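Local structure of chorismate synthase (Aquifex aeolicus, 1Q1L) at residues G160-S165 against A235-P240; G28-L33 against D382-V387; H286-W291 against F298-N303. The protein probably catalyses the reduced-FMN-dependent conversion of 5-enolpyruvylshikimate-3-phosphate to chorismate and phosphate, the last step of chorismate biosynthesis. One frame throughout, in Å; residues are numbered along the deposited sequence.

Contact 1 (G160-S165 against A235-P240)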
loop_
_atom_site.group_PDB
_atom_site.type_symbol
_atom_site.label_atom_id
_atom_site.label_comp_id
_atom_site.label_asym_id
_atom_site.label_seq_id
_atom_site.Cartn_x
_atom_site.Cartn_y
_atom_site.Cartn_z
ATOM N N GLY A 160 -21.281 -11.215 -15.765
ATOM C CA GLY A 160 -22.554 -10.608 -16.114
ATOM C C GLY A 160 -22.704 -9.180 -15.629
ATOM O O GLY A 160 -23.792 -8.599 -15.722
ATOM N N ILE A 161 -21.613 -8.608 -15.123
ATOM C CA ILE A 161 -21.628 -7.236 -14.616
ATOM C C ILE A 161 -21.426 -6.256 -15.773
ATOM O O ILE A 161 -20.416 -6.292 -16.477
ATOM C CB ILE A 161 -20.546 -7.042 -13.516
ATOM C CG1 ILE A 161 -20.950 -7.835 -12.260
ATOM C CG2 ILE A 161 -20.366 -5.564 -13.197
ATOM C CD1 ILE A 161 -19.897 -7.877 -11.163
ATOM N N LYS A 162 -22.411 -5.386 -15.966
ATOM C CA LYS A 162 -22.370 -4.355 -17.094
ATOM C C LYS A 162 -22.206 -2.832 -16.528
ATOM O O LYS A 162 -22.914 -2.400 -15.512
ATOM C CB LYS A 162 -23.774 -4.487 -18.071
ATOM C CG LYS A 162 -24.090 -6.177 -18.715
ATOM C CD LYS A 162 -25.730 -6.304 -19.553
ATOM C CE LYS A 162 -26.164 -8.053 -19.953
ATOM N NZ LYS A 162 -26.129 -9.080 -18.579
ATOM N N ILE A 163 -21.325 -2.077 -17.168
ATOM C CA ILE A 163 -21.087 -0.709 -16.777
ATOM C C ILE A 163 -21.465 0.177 -17.953
ATOM O O ILE A 163 -21.198 -0.160 -19.105
ATOM C CB ILE A 163 -19.614 -0.521 -16.365
ATOM C CG1 ILE A 163 -19.383 -1.270 -15.042
ATOM C CG2 ILE A 163 -19.283 0.944 -16.267
ATOM C CD1 ILE A 163 -18.044 -1.053 -14.412
ATOM N N GLY A 164 -22.120 1.293 -17.662
ATOM C CA GLY A 164 -22.522 2.197 -18.718
ATOM C C GLY A 164 -22.712 3.574 -18.144
ATOM O O GLY A 164 -22.545 3.763 -16.938
ATOM N N SER A 165 -23.077 4.530 -18.996
ATOM C CA SER A 165 -23.281 5.899 -18.553
ATOM C C SER A 165 -23.988 6.731 -19.617
ATOM O O SER A 165 -24.294 6.253 -20.708
ATOM C CB SER A 165 -21.936 6.551 -18.229
ATOM O OG SER A 165 -21.156 6.700 -19.403
ATOM N N ALA A 235 -23.491 0.558 -12.864
ATOM C CA ALA A 235 -22.981 -0.798 -13.004
ATOM C C ALA A 235 -24.147 -1.690 -12.615
ATOM O O ALA A 235 -24.762 -1.488 -11.563
ATOM C CB ALA A 235 -21.797 -1.031 -12.071
ATOM N N LEU A 236 -24.459 -2.664 -13.465
ATOM C CA LEU A 236 -25.568 -3.575 -13.219
ATOM C C LEU A 236 -25.114 -4.977 -12.828
ATOM O O LEU A 236 -24.047 -5.435 -13.239
ATOM C CB LEU A 236 -26.452 -3.676 -14.466
ATOM C CG LEU A 236 -27.003 -2.365 -15.033
ATOM C CD1 LEU A 236 -27.862 -2.642 -16.252
ATOM C CD2 LEU A 236 -27.810 -1.655 -13.960
ATOM N N ASN A 237 -25.946 -5.641 -12.028
ATOM C CA ASN A 237 -25.707 -7.006 -11.567
ATOM C C ASN A 237 -24.533 -7.183 -10.617
ATOM O O ASN A 237 -23.896 -8.238 -10.593
ATOM C CB ASN A 237 -25.544 -7.941 -12.766
ATOM C CG ASN A 237 -26.761 -7.931 -13.672
ATOM O OD1 ASN A 237 -27.887 -8.075 -13.205
ATOM N ND2 ASN A 237 -26.538 -7.760 -14.974
ATOM N N VAL A 238 -24.242 -6.151 -9.833
ATOM C CA VAL A 238 -23.165 -6.235 -8.866
ATOM C C VAL A 238 -23.788 -6.871 -7.629
ATOM O O VAL A 238 -24.790 -6.386 -7.108
ATOM C CB VAL A 238 -22.615 -4.836 -8.514
ATOM C CG1 VAL A 238 -21.550 -4.945 -7.425
ATOM C CG2 VAL A 238 -22.029 -4.185 -9.759
ATOM N N PRO A 239 -23.213 -7.982 -7.153
ATOM C CA PRO A 239 -23.766 -8.640 -5.969
ATOM C C PRO A 239 -23.552 -7.808 -4.711
ATOM O O PRO A 239 -22.728 -6.894 -4.693
ATOM C CB PRO A 239 -22.995 -9.955 -5.924
ATOM C CG PRO A 239 -21.638 -9.538 -6.425
ATOM C CD PRO A 239 -21.990 -8.667 -7.616
ATOM N N PRO A 240 -24.297 -8.117 -3.638
ATOM C CA PRO A 240 -24.177 -7.397 -2.371
ATOM C C PRO A 240 -22.915 -7.926 -1.711
ATOM O O PRO A 240 -22.529 -9.061 -1.964
ATOM C CB PRO A 240 -25.414 -7.848 -1.585
ATOM C CG PRO A 240 -26.301 -8.493 -2.602
ATOM C CD PRO A 240 -25.356 -9.133 -3.556
#
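Ile161 and Asn237 meet in a sheet of the beta-alpha-beta sandwich, just where strand 162-170 begins and its antiparallel neighbour 229-236 ends, and they illustrate how side chains can prolong a strand pairing. Ile161 CG1 stands beside the backbone N (chi1 -69°) and comes to 3.4 Å from Asn237 O. The branches then part company. Ile161 CG2 lies 4.1 Å from Val238 CG2, the two side chains crossing obliquely, whereas Ile161 CD1 approaches Pro239 CD at 4.2 Å, with these side chains at about a right angle. Helix 142-157 touches Ile161 through Leu156.

Asn237 turns the chain out of its strand at positive phi and sends its amide back across the gap. ND2 of Asn237 donates to Gly160 O over 3.0 Å, a bent bond (145° at the hydrogen) whose donor is tilted from the carbonyl plane. Gly160 is the C-prime residue of the Schellman motif that ends helix 142-157, so this bond ties the helix end to the residue that follows strand 229-236.

Between these ends, Lys162 and Leu236 form a hydrogen-bonded pair: Lys162 N reaches Leu236 O at 3.2 Å, and Leu236 N answers to Lys162 O. Leu236 packs on helix 187-197. On the other face of the sheet, helix 356-379 covers the non-hydrogen-bonded pair of Ile163 and Ala235, in which Ile163 CG1 rests 3.8 Å from Ala235 CB.

Contact 2 (G28-L33 against D382-V387); sequences GIPANL and DFMEEV
Phe383 touches Ala31 through backbone and CB, while its ring is turned away: one face lies on Glu386 CB, which sits over the ring centre 3.4 Å from the plane. The ring also meets His397 of the third subunit, their planes about 35° apart. A second pair of flat groups, the Asn32 amide and the Glu385 carboxylate, stands with planes 47° apart on side chains crossing at about a right angle. Glu385 OE1 is hydrogen-bonded to Asn126 of the second subunit.

Two backbone bonds join the segments. Ala31 N donates to Asp382 O at 2.8 Å in a practically straight line, and Met384 N returns to Ala31 O at 3.0 Å, nearly along the C=O axis. The Met384 chain, deposited as selenomethionine, bends at chi2 (-52°), putting SE 3.9 Å from Pro30 CB. Leu33 CB rests 3.9 Å from Met384 CG, and Val387 CG2 touches Pro30 CG, the two side chains at about a right angle. Phe155 of helix 142-157 packs against Pro30, Leu33 and Met384.

Asp382 OD2 forms salt bridges to Lys124 of the second subunit and Lys378 of the third, placing the contact where three chains of the tetramer meet. It exemplifies a helix N-terminus held by a distant loop: Phe383 is the N-cap of helix 384-399, and a loop carbonyl accepts the first helical N-H.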
loop_
_atom_site.group_PDB
_atom_site.type_symbol
_atom_site.label_atom_id
_atom_site.label_comp_id
_atom_site.label_asym_id
_atom_site.label_seq_id
_atom_site.Cartn_x
_atom_site.Cartn_y
_atom_site.Cartn_z
ATOM N N GLY A 28 -2.855 -8.188 -11.774
ATOM C CA GLY A 28 -3.885 -8.749 -10.921
ATOM C C GLY A 28 -5.063 -9.392 -11.621
ATOM O O GLY A 28 -5.830 -10.117 -10.980
ATOM N N ILE A 29 -5.240 -9.126 -12.916
ATOM C CA ILE A 29 -6.352 -9.751 -13.640
ATOM C C ILE A 29 -6.032 -11.238 -13.740
ATOM O O ILE A 29 -4.939 -11.610 -14.148
ATOM C CB ILE A 29 -6.522 -9.169 -15.054
ATOM C CG1 ILE A 29 -6.827 -7.669 -14.965
ATOM C CG2 ILE A 29 -7.676 -9.874 -15.766
ATOM C CD1 ILE A 29 -8.206 -7.349 -14.421
ATOM N N PRO A 30 -6.979 -12.108 -13.361
ATOM C CA PRO A 30 -6.721 -13.552 -13.427
ATOM C C PRO A 30 -6.342 -14.060 -14.807
ATOM O O PRO A 30 -6.610 -13.411 -15.824
ATOM C CB PRO A 30 -8.028 -14.163 -12.935
ATOM C CG PRO A 30 -8.575 -13.094 -12.015
ATOM C CD PRO A 30 -8.315 -11.840 -12.803
ATOM N N ALA A 31 -5.718 -15.233 -14.820
ATOM C CA ALA A 31 -5.296 -15.887 -16.053
ATOM C C ALA A 31 -6.487 -16.544 -16.738
ATOM O O ALA A 31 -7.468 -16.906 -16.087
ATOM C CB ALA A 31 -4.243 -16.956 -15.742
ATOM N N ASN A 32 -6.382 -16.696 -18.057
ATOM C CA ASN A 32 -7.399 -17.343 -18.873
ATOM C C ASN A 32 -8.606 -16.478 -19.216
ATOM O O ASN A 32 -9.668 -16.994 -19.560
ATOM C CB ASN A 32 -7.851 -18.654 -18.208
ATOM C CG ASN A 32 -6.712 -19.665 -18.073
ATOM O OD1 ASN A 32 -6.822 -20.649 -17.340
ATOM N ND2 ASN A 32 -5.617 -19.425 -18.786
ATOM N N LEU A 33 -8.438 -15.164 -19.117
ATOM C CA LEU A 33 -9.499 -14.227 -19.469
ATOM C C LEU A 33 -9.295 -13.836 -20.930
ATOM O O LEU A 33 -8.242 -13.316 -21.295
ATOM C CB LEU A 33 -9.416 -12.954 -18.623
ATOM C CG LEU A 33 -10.356 -11.827 -19.088
ATOM C CD1 LEU A 33 -11.793 -12.189 -18.716
ATOM C CD2 LEU A 33 -9.959 -10.494 -18.452
ATOM N N ASP A 382 -6.632 -16.772 -9.058
ATOM C CA ASP A 382 -5.567 -16.489 -10.012
ATOM C C ASP A 382 -5.950 -16.847 -11.454
ATOM O O ASP A 382 -5.265 -16.459 -12.400
ATOM C CB ASP A 382 -4.284 -17.217 -9.592
ATOM C CG ASP A 382 -3.706 -16.679 -8.282
ATOM O OD1 ASP A 382 -3.438 -15.459 -8.201
ATOM O OD2 ASP A 382 -3.514 -17.470 -7.334
ATOM N N PHE A 383 -7.035 -17.599 -11.617
ATOM C CA PHE A 383 -7.523 -17.952 -12.952
ATOM C C PHE A 383 -9.044 -17.853 -12.968
ATOM O O PHE A 383 -9.695 -18.061 -11.949
ATOM C CB PHE A 383 -7.059 -19.351 -13.390
ATOM C CG PHE A 383 -7.227 -20.420 -12.346
ATOM C CD1 PHE A 383 -6.361 -20.495 -11.258
ATOM C CD2 PHE A 383 -8.227 -21.380 -12.474
ATOM C CE1 PHE A 383 -6.484 -21.515 -10.316
ATOM C CE2 PHE A 383 -8.359 -22.407 -11.535
ATOM C CZ PHE A 383 -7.484 -22.474 -10.455
HETATM N N MSE A 384 -9.596 -17.524 -14.130
HETATM C CA MSE A 384 -11.033 -17.327 -14.290
HETATM C C MSE A 384 -11.950 -18.439 -13.802
HETATM O O MSE A 384 -12.996 -18.168 -13.211
HETATM C CB MSE A 384 -11.346 -17.000 -15.749
HETATM C CG MSE A 384 -10.799 -15.652 -16.199
HETATM SE SE MSE A 384 -11.308 -14.182 -15.024
HETATM C CE MSE A 384 -13.235 -14.370 -15.146
ATOM N N GLU A 385 -11.567 -19.684 -14.053
ATOM C CA GLU A 385 -12.362 -20.826 -13.625
ATOM C C GLU A 385 -12.545 -20.793 -12.103
ATOM O O GLU A 385 -13.627 -21.060 -11.580
ATOM C CB GLU A 385 -11.661 -22.126 -14.031
ATOM C CG GLU A 385 -11.471 -22.341 -15.546
ATOM C CD GLU A 385 -10.568 -21.305 -16.238
ATOM O OE1 GLU A 385 -9.417 -21.074 -15.793
ATOM O OE2 GLU A 385 -11.022 -20.731 -17.258
ATOM N N GLU A 386 -11.470 -20.455 -11.402
ATOM C CA GLU A 386 -11.451 -20.392 -9.940
ATOM C C GLU A 386 -12.329 -19.254 -9.394
ATOM O O GLU A 386 -13.126 -19.450 -8.470
ATOM C CB GLU A 386 -9.997 -20.208 -9.492
ATOM C CG GLU A 386 -9.753 -20.167 -8.008
ATOM C CD GLU A 386 -8.264 -20.200 -7.687
ATOM O OE1 GLU A 386 -7.535 -19.248 -8.062
ATOM O OE2 GLU A 386 -7.825 -21.192 -7.067
ATOM N N VAL A 387 -12.177 -18.069 -9.973
ATOM C CA VAL A 387 -12.939 -16.903 -9.552
ATOM C C VAL A 387 -14.432 -17.073 -9.846
ATOM O O VAL A 387 -15.275 -16.739 -9.016
ATOM C CB VAL A 387 -12.420 -15.629 -10.257
ATOM C CG1 VAL A 387 -13.170 -14.406 -9.754
ATOM C CG2 VAL A 387 -10.927 -15.473 -10.004
#

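Contact 3 (H286-W291 against F298-N303); sequences HDEIGW and FRHSNN
Gly290 lies against the ring of Phe298 in a beta hairpin of strands 289-292 and 296-299, an example of a glycine letting an aromatic ring fold over its partner strand. Phe298 CG sits between backbone N and carbonyl carbon (chi1 57°), from where the ring can lie across Gly290, whose CA makes a CH-pi contact 4.1 Å from the ring centroid. The same pair exchanges two backbone bonds.

The tight grip continues at Asp287, a buried residue whose OD1 takes two donors. Ser301 OG comes to its anti lone pair at 2.7 Å, and Asn303 N, at 2.8 Å, arrives on the syn side. Asp287 OD2 accepts from Leu304 N. Arg299 is buried too, salt-bridged through NE to Glu308, with Ile289 CG1 over one guanidinium face; Leu119 and Ser120 of the fourth subunit pack on Ile289 and Arg299.

The exposed side is looser: Glu288, extended, brings CG to the His300 ring edge, 3.5 Å from CD2, its carboxylate turned 65° from the ring plane. Beyond the paired strands, water bridges the two segments. One molecule accepts from Glu288 N and donates to Ser301 OG; another, in the guanidinium plane, accepts from Arg299 NE at 3.1 Å and donates to Asp287 O at 2.8 Å.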
loop_
_atom_site.group_PDB
_atom_site.type_symbol
_atom_site.label_atom_id
_atom_site.label_comp_id
_atom_site.label_asym_id
_atom_site.label_seq_id
_atom_site.Cartn_x
_atom_site.Cartn_y
_atom_site.Cartn_z
ATOM N N HIS A 286 -35.372 6.318 2.032
ATOM C CA HIS A 286 -35.277 4.900 2.359
ATOM C C HIS A 286 -35.721 3.974 1.237
ATOM O O HIS A 286 -36.815 4.119 0.696
ATOM C CB HIS A 286 -36.108 4.599 3.609
ATOM C CG HIS A 286 -36.162 3.146 3.965
ATOM N ND1 HIS A 286 -35.049 2.436 4.365
ATOM C CD2 HIS A 286 -37.191 2.266 3.967
ATOM C CE1 HIS A 286 -35.391 1.180 4.594
ATOM N NE2 HIS A 286 -36.685 1.050 4.360
ATOM N N ASP A 287 -34.866 3.018 0.888
ATOM C CA ASP A 287 -35.200 2.059 -0.152
ATOM C C ASP A 287 -35.800 0.835 0.538
ATOM O O ASP A 287 -35.097 0.083 1.209
ATOM C CB ASP A 287 -33.955 1.662 -0.953
ATOM C CG ASP A 287 -33.325 2.840 -1.679
ATOM O OD1 ASP A 287 -34.055 3.567 -2.394
ATOM O OD2 ASP A 287 -32.094 3.031 -1.542
ATOM N N GLU A 288 -37.107 0.653 0.373
ATOM C CA GLU A 288 -37.820 -0.461 0.990
ATOM C C GLU A 288 -37.234 -1.829 0.644
ATOM O O GLU A 288 -36.986 -2.141 -0.523
ATOM C CB GLU A 288 -39.300 -0.424 0.591
ATOM C CG GLU A 288 -40.130 -1.550 1.204
ATOM C CD GLU A 288 -41.601 -1.485 0.823
ATOM O OE1 GLU A 288 -42.368 -2.356 1.283
ATOM O OE2 GLU A 288 -41.991 -0.569 0.066
ATOM N N ILE A 289 -37.025 -2.644 1.672
ATOM C CA ILE A 289 -36.477 -3.980 1.488
ATOM C C ILE A 289 -37.545 -4.995 1.100
ATOM O O ILE A 289 -38.601 -5.088 1.735
ATOM C CB ILE A 289 -35.776 -4.479 2.765
ATOM C CG1 ILE A 289 -34.594 -3.564 3.094
ATOM C CG2 ILE A 289 -35.307 -5.922 2.569
ATOM C CD1 ILE A 289 -33.798 -3.989 4.307
ATOM N N GLY A 290 -37.253 -5.746 0.046
ATOM C CA GLY A 290 -38.155 -6.771 -0.432
ATOM C C GLY A 290 -37.431 -8.104 -0.400
ATOM O O GLY A 290 -36.232 -8.153 -0.134
ATOM N N TRP A 291 -38.150 -9.185 -0.671
ATOM C CA TRP A 291 -37.557 -10.515 -0.657
ATOM C C TRP A 291 -38.436 -11.468 -1.455
ATOM O O TRP A 291 -39.661 -11.310 -1.495
ATOM C CB TRP A 291 -37.435 -11.019 0.783
ATOM C CG TRP A 291 -36.842 -12.395 0.917
ATOM C CD1 TRP A 291 -35.518 -12.712 1.047
ATOM C CD2 TRP A 291 -37.552 -13.641 0.914
ATOM N NE1 TRP A 291 -35.361 -14.076 1.130
ATOM C CE2 TRP A 291 -36.593 -14.671 1.049
ATOM C CE3 TRP A 291 -38.907 -13.989 0.810
ATOM C CZ2 TRP A 291 -36.945 -16.026 1.081
ATOM C CZ3 TRP A 291 -39.257 -15.336 0.842
ATOM C CH2 TRP A 291 -38.278 -16.337 0.976
ATOM N N PHE A 298 -33.799 -7.714 -1.923
ATOM C CA PHE A 298 -33.625 -6.666 -2.917
ATOM C C PHE A 298 -34.309 -5.408 -2.396
ATOM O O PHE A 298 -34.840 -5.407 -1.283
ATOM C CB PHE A 298 -34.208 -7.078 -4.276
ATOM C CG PHE A 298 -35.666 -7.456 -4.237
ATOM C CD1 PHE A 298 -36.062 -8.706 -3.777
ATOM C CD2 PHE A 298 -36.641 -6.558 -4.670
ATOM C CE1 PHE A 298 -37.407 -9.063 -3.749
ATOM C CE2 PHE A 298 -37.993 -6.902 -4.647
ATOM C CZ PHE A 298 -38.379 -8.158 -4.186
ATOM N N ARG A 299 -34.280 -4.334 -3.177
ATOM C CA ARG A 299 -34.899 -3.075 -2.754
ATOM C C ARG A 299 -35.956 -2.643 -3.766
ATOM O O ARG A 299 -35.863 -2.991 -4.940
ATOM C CB ARG A 299 -33.828 -1.984 -2.618
ATOM C CG ARG A 299 -32.650 -2.359 -1.713
ATOM C CD ARG A 299 -33.055 -2.485 -0.250
ATOM N NE ARG A 299 -31.908 -2.749 0.620
ATOM C CZ ARG A 299 -31.188 -3.869 0.599
ATOM N NH1 ARG A 299 -31.490 -4.846 -0.248
ATOM N NH2 ARG A 299 -30.162 -4.018 1.427
ATOM N N HIS A 300 -36.950 -1.882 -3.312
ATOM C CA HIS A 300 -38.023 -1.424 -4.193
ATOM C C HIS A 300 -37.733 -0.101 -4.898
ATOM O O HIS A 300 -38.461 0.305 -5.805
ATOM C CB HIS A 300 -39.337 -1.344 -3.413
ATOM C CG HIS A 300 -39.877 -2.685 -3.022
ATOM N ND1 HIS A 300 -40.299 -3.614 -3.951
ATOM C CD2 HIS A 300 -40.013 -3.276 -1.811
ATOM C CE1 HIS A 300 -40.668 -4.720 -3.329
ATOM N NE2 HIS A 300 -40.503 -4.541 -2.030
ATOM N N SER A 301 -36.670 0.570 -4.465
ATOM C CA SER A 301 -36.230 1.822 -5.072
ATOM C C SER A 301 -34.714 1.849 -4.880
ATOM O O SER A 301 -34.170 0.998 -4.173
ATOM C CB SER A 301 -36.884 3.029 -4.399
ATOM O OG SER A 301 -36.621 3.041 -3.012
ATOM N N ASN A 302 -34.030 2.810 -5.493
ATOM C CA ASN A 302 -32.578 2.855 -5.373
ATOM C C ASN A 302 -32.009 4.261 -5.219
ATOM O O ASN A 302 -31.144 4.683 -5.989
ATOM C CB ASN A 302 -31.953 2.150 -6.585
ATOM C CG ASN A 302 -30.476 1.851 -6.395
ATOM O OD1 ASN A 302 -30.007 1.653 -5.275
ATOM N ND2 ASN A 302 -29.741 1.793 -7.498
ATOM N N ASN A 303 -32.497 4.977 -4.212
ATOM C CA ASN A 303 -32.033 6.328 -3.941
ATOM C C ASN A 303 -30.634 6.298 -3.350
ATOM O O ASN A 303 -29.935 7.309 -3.358
ATOM C CB ASN A 303 -32.979 7.029 -2.967
ATOM C CG ASN A 303 -34.377 7.150 -3.516
ATOM O OD1 ASN A 303 -34.582 7.692 -4.600
ATOM N ND2 ASN A 303 -35.351 6.640 -2.771
HETATM O O HOH W 1 -38.661 2.127 -1.438
HETATM O O HOH W 2 -32.499 -0.085 2.118
#

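How the contacts relate
The three contacts sample nested and serial closure within one chain. Contacts 1 and 3 follow each other along the sequence, and both fall inside the long loop closed by contact 2. None touches another: the centre of contact 1 is about 19 Å from that of contact 2 and about 17 Å from that of contact 3, while contacts 2 and 3 are about 33 Å apart between centres. Helices bridge contacts 1 and 2. Helix 142-157 offers Leu156 to the first and Phe155 to the second, and helix 384-399, begun at contact 2, brings Phe391 to Pro239. All three lie away from the predicted FMN and NADP sites.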